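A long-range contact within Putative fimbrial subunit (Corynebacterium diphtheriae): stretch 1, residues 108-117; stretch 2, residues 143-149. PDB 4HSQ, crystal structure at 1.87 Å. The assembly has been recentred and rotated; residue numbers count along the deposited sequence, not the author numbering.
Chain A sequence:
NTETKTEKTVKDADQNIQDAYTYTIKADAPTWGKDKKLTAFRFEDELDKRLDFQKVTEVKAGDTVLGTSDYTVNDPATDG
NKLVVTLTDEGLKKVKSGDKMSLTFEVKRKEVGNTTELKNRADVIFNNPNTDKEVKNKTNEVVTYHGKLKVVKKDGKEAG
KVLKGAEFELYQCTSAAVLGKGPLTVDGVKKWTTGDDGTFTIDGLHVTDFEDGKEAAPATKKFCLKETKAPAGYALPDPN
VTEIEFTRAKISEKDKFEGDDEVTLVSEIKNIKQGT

Stretch 1 108-117: KRKEVGNTTE
Stretch 2, residues 143-149: VTYHGKL

The contact turns on one carbonyl. Thr116 O accepts the backbone hydrogen bond from His146 N at 3.1 Å, nearly straight at 163°, and the CA-H of Tyr145 also points to it, with Tyr145 CA 3.3 Å from Thr116 O. From within its own stretch, Arg109 NH2 and NH1 donate to the same Thr116 O at 3.0 and 3.2 Å.

Arg109 ties down the loop that carries this carbonyl. Extended, with chi1 to chi3 all t, it leaves the end of a strand and gathers the turn around its guanidinium: Arg109 NE donates to Glu111 O, and Arg109 NH2 to Val112 O, each at 3.0 Å. Across the contact, Arg109 NH1 makes a weak hydrogen bond to Thr144 O (3.3 Å, 130°) and lies 3.0 Å from His146 ND1, near the plane of the imidazole. His146 takes chi1 m and chi2 82°, and its CB covers one face of the guanidinium.

Stretch 2 is continuous strand. Glu117 and Tyr145 form an antiparallel, non-hydrogen-bonded pair with CA atoms 4.5 Å apart, so both side chains rise on the same face of the sheet. Glu117 CB lies 3.5 Å from Tyr145 CE1 and 3.6 Å from Val143 CG1; beyond it the side chain runs chi1 p, chi2 t. Farther out, one water joins the two side chains, donating to Glu117 OE1 at 2.7 Å and lying 2.6 Å from Tyr145 OH. Tyr145 is m, and Thr116 OG1 (chi1 p) meets its ring edge at CD1, 3.5 Å away.

Val112, chi1 t and CB toward the strand, packs on its backbone and on Lys148: Val112 CG2 lies 3.5 Å from Gly147 C and 3.8 Å from Lys148 CG. Both methyls touch the strand; the closest approach to His146 is Val112 CG1 to His146 O, 3.6 Å. Gly113 follows at phi/psi 77/-152, where a CB would jam against the preceding carbonyl.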

# COMPACT_ATOMS: atom_id res chain seq x y z
N LYS A 108 -4.41 -3.17 5.01
CA LYS A 108 -4.96 -2.55 3.80
C LYS A 108 -4.86 -1.07 3.99
O LYS A 108 -5.26 -0.58 5.05
CB LYS A 108 -6.42 -2.93 3.49
CG LYS A 108 -6.59 -4.41 3.08
CD LYS A 108 -8.07 -4.77 2.85
CE LYS A 108 -8.19 -6.26 2.54
NZ LYS A 108 -9.60 -6.69 2.35
N ARG A 109 -4.40 -0.36 2.97
CA ARG A 109 -4.37 1.11 3.04
C ARG A 109 -5.73 1.60 2.56
O ARG A 109 -6.11 1.30 1.43
CB ARG A 109 -3.22 1.67 2.20
CG ARG A 109 -3.10 3.18 2.33
CD ARG A 109 -1.94 3.64 1.50
NE ARG A 109 -1.79 5.09 1.48
CZ ARG A 109 -0.65 5.69 1.18
NH1 ARG A 109 0.42 4.97 0.88
NH2 ARG A 109 -0.57 7.01 1.19
N LYS A 110 -6.46 2.34 3.41
CA LYS A 110 -7.84 2.76 3.11
C LYS A 110 -7.92 3.87 2.10
O LYS A 110 -8.96 4.05 1.45
CB LYS A 110 -8.56 3.29 4.38
CG LYS A 110 -8.63 2.37 5.55
CD LYS A 110 -9.36 3.08 6.70
CE LYS A 110 -8.41 3.63 7.72
NZ LYS A 110 -9.13 4.29 8.84
N GLU A 111 -6.88 4.71 2.05
CA GLU A 111 -6.86 5.87 1.18
C GLU A 111 -5.47 6.42 1.04
O GLU A 111 -4.61 6.10 1.85
CB GLU A 111 -7.75 6.99 1.81
CG GLU A 111 -7.26 7.47 3.17
CD GLU A 111 -8.02 8.64 3.76
OE1 GLU A 111 -8.59 9.45 2.99
OE2 GLU A 111 -7.99 8.78 5.00
N VAL A 112 -5.27 7.27 0.04
CA VAL A 112 -4.00 7.95 -0.12
C VAL A 112 -3.81 8.93 1.06
O VAL A 112 -2.76 8.94 1.69
CB VAL A 112 -3.96 8.66 -1.50
CG1 VAL A 112 -2.79 9.66 -1.59
CG2 VAL A 112 -3.90 7.64 -2.62
N GLY A 113 -4.83 9.71 1.36
CA GLY A 113 -4.69 10.69 2.44
C GLY A 113 -3.89 11.91 2.00
O GLY A 113 -3.85 12.26 0.82
N ASN A 114 -3.22 12.55 2.96
CA ASN A 114 -2.56 13.84 2.70
C ASN A 114 -1.09 13.78 2.27
O ASN A 114 -0.52 14.81 1.92
CB ASN A 114 -2.74 14.77 3.90
CG ASN A 114 -4.18 15.24 4.06
OD1 ASN A 114 -4.98 15.28 3.11
ND2 ASN A 114 -4.54 15.65 5.26
N THR A 115 -0.50 12.56 2.20
CA THR A 115 0.85 12.38 1.67
C THR A 115 0.83 11.11 0.84
O THR A 115 0.12 10.16 1.20
CB THR A 115 1.93 12.30 2.80
OG1 THR A 115 1.64 11.18 3.66
CG2 THR A 115 2.10 13.61 3.61
N THR A 116 1.67 11.04 -0.18
CA THR A 116 1.77 9.77 -0.91
C THR A 116 2.47 8.77 -0.01
O THR A 116 2.08 7.60 -0.01
CB THR A 116 2.52 9.95 -2.23
OG1 THR A 116 3.82 10.48 -1.95
CG2 THR A 116 1.77 10.87 -3.21
N GLU A 117 3.46 9.23 0.80
CA GLU A 117 4.19 8.30 1.68
C GLU A 117 3.36 7.82 2.86
O GLU A 117 2.57 8.57 3.41
CB GLU A 117 5.51 8.90 2.21
CG GLU A 117 5.37 10.00 3.24
CD GLU A 117 6.66 10.46 3.89
OE1 GLU A 117 7.74 9.94 3.53
OE2 GLU A 117 6.59 11.34 4.77
N VAL A 143 8.76 2.56 3.91
CA VAL A 143 7.79 3.49 3.35
C VAL A 143 7.08 2.82 2.19
O VAL A 143 7.70 2.11 1.40
CB VAL A 143 8.47 4.83 2.93
CG1 VAL A 143 7.44 5.89 2.60
CG2 VAL A 143 9.42 5.36 4.02
N THR A 144 5.79 3.13 2.05
CA THR A 144 4.91 2.68 0.96
C THR A 144 4.27 3.92 0.38
O THR A 144 3.70 4.71 1.13
CB THR A 144 3.85 1.71 1.52
OG1 THR A 144 4.53 0.61 2.13
CG2 THR A 144 2.90 1.21 0.44
N TYR A 145 4.27 4.04 -0.95
CA TYR A 145 3.70 5.22 -1.60
C TYR A 145 2.52 4.90 -2.49
O TYR A 145 2.59 4.00 -3.33
CB TYR A 145 4.75 5.91 -2.49
CG TYR A 145 5.96 6.45 -1.78
CD1 TYR A 145 6.03 7.79 -1.39
CD2 TYR A 145 7.05 5.63 -1.50
CE1 TYR A 145 7.19 8.31 -0.80
CE2 TYR A 145 8.22 6.15 -0.92
CZ TYR A 145 8.27 7.48 -0.56
OH TYR A 145 9.41 7.97 0.03
N HIS A 146 1.46 5.69 -2.35
CA HIS A 146 0.26 5.60 -3.19
C HIS A 146 -0.13 6.97 -3.59
O HIS A 146 0.05 7.89 -2.81
CB HIS A 146 -0.91 4.91 -2.46
CG HIS A 146 -0.74 3.43 -2.26
ND1 HIS A 146 0.01 2.93 -1.22
CD2 HIS A 146 -1.27 2.39 -2.97
CE1 HIS A 146 -0.06 1.61 -1.33
NE2 HIS A 146 -0.82 1.24 -2.37
N GLY A 147 -0.76 7.11 -4.75
CA GLY A 147 -1.23 8.42 -5.19
C GLY A 147 -2.60 8.33 -5.79
O GLY A 147 -3.10 7.24 -6.09
N LYS A 148 -3.24 9.47 -5.94
CA LYS A 148 -4.56 9.52 -6.59
C LYS A 148 -4.40 9.74 -8.08
O LYS A 148 -3.50 10.45 -8.51
CB LYS A 148 -5.40 10.63 -5.99
CG LYS A 148 -5.72 10.37 -4.54
CD LYS A 148 -6.87 11.27 -4.08
CE LYS A 148 -6.53 12.07 -2.86
NZ LYS A 148 -7.57 13.09 -2.59
N LEU A 149 -5.30 9.15 -8.87
CA LEU A 149 -5.30 9.33 -10.29
C LEU A 149 -6.62 10.01 -10.68
O LEU A 149 -7.67 9.39 -10.58
CB LEU A 149 -5.09 8.01 -11.06
CG LEU A 149 -5.21 8.14 -12.60
CD1 LEU A 149 -4.15 9.11 -13.17
CD2 LEU A 149 -5.12 6.78 -13.26
O HOH W 1 9.15 10.25 1.30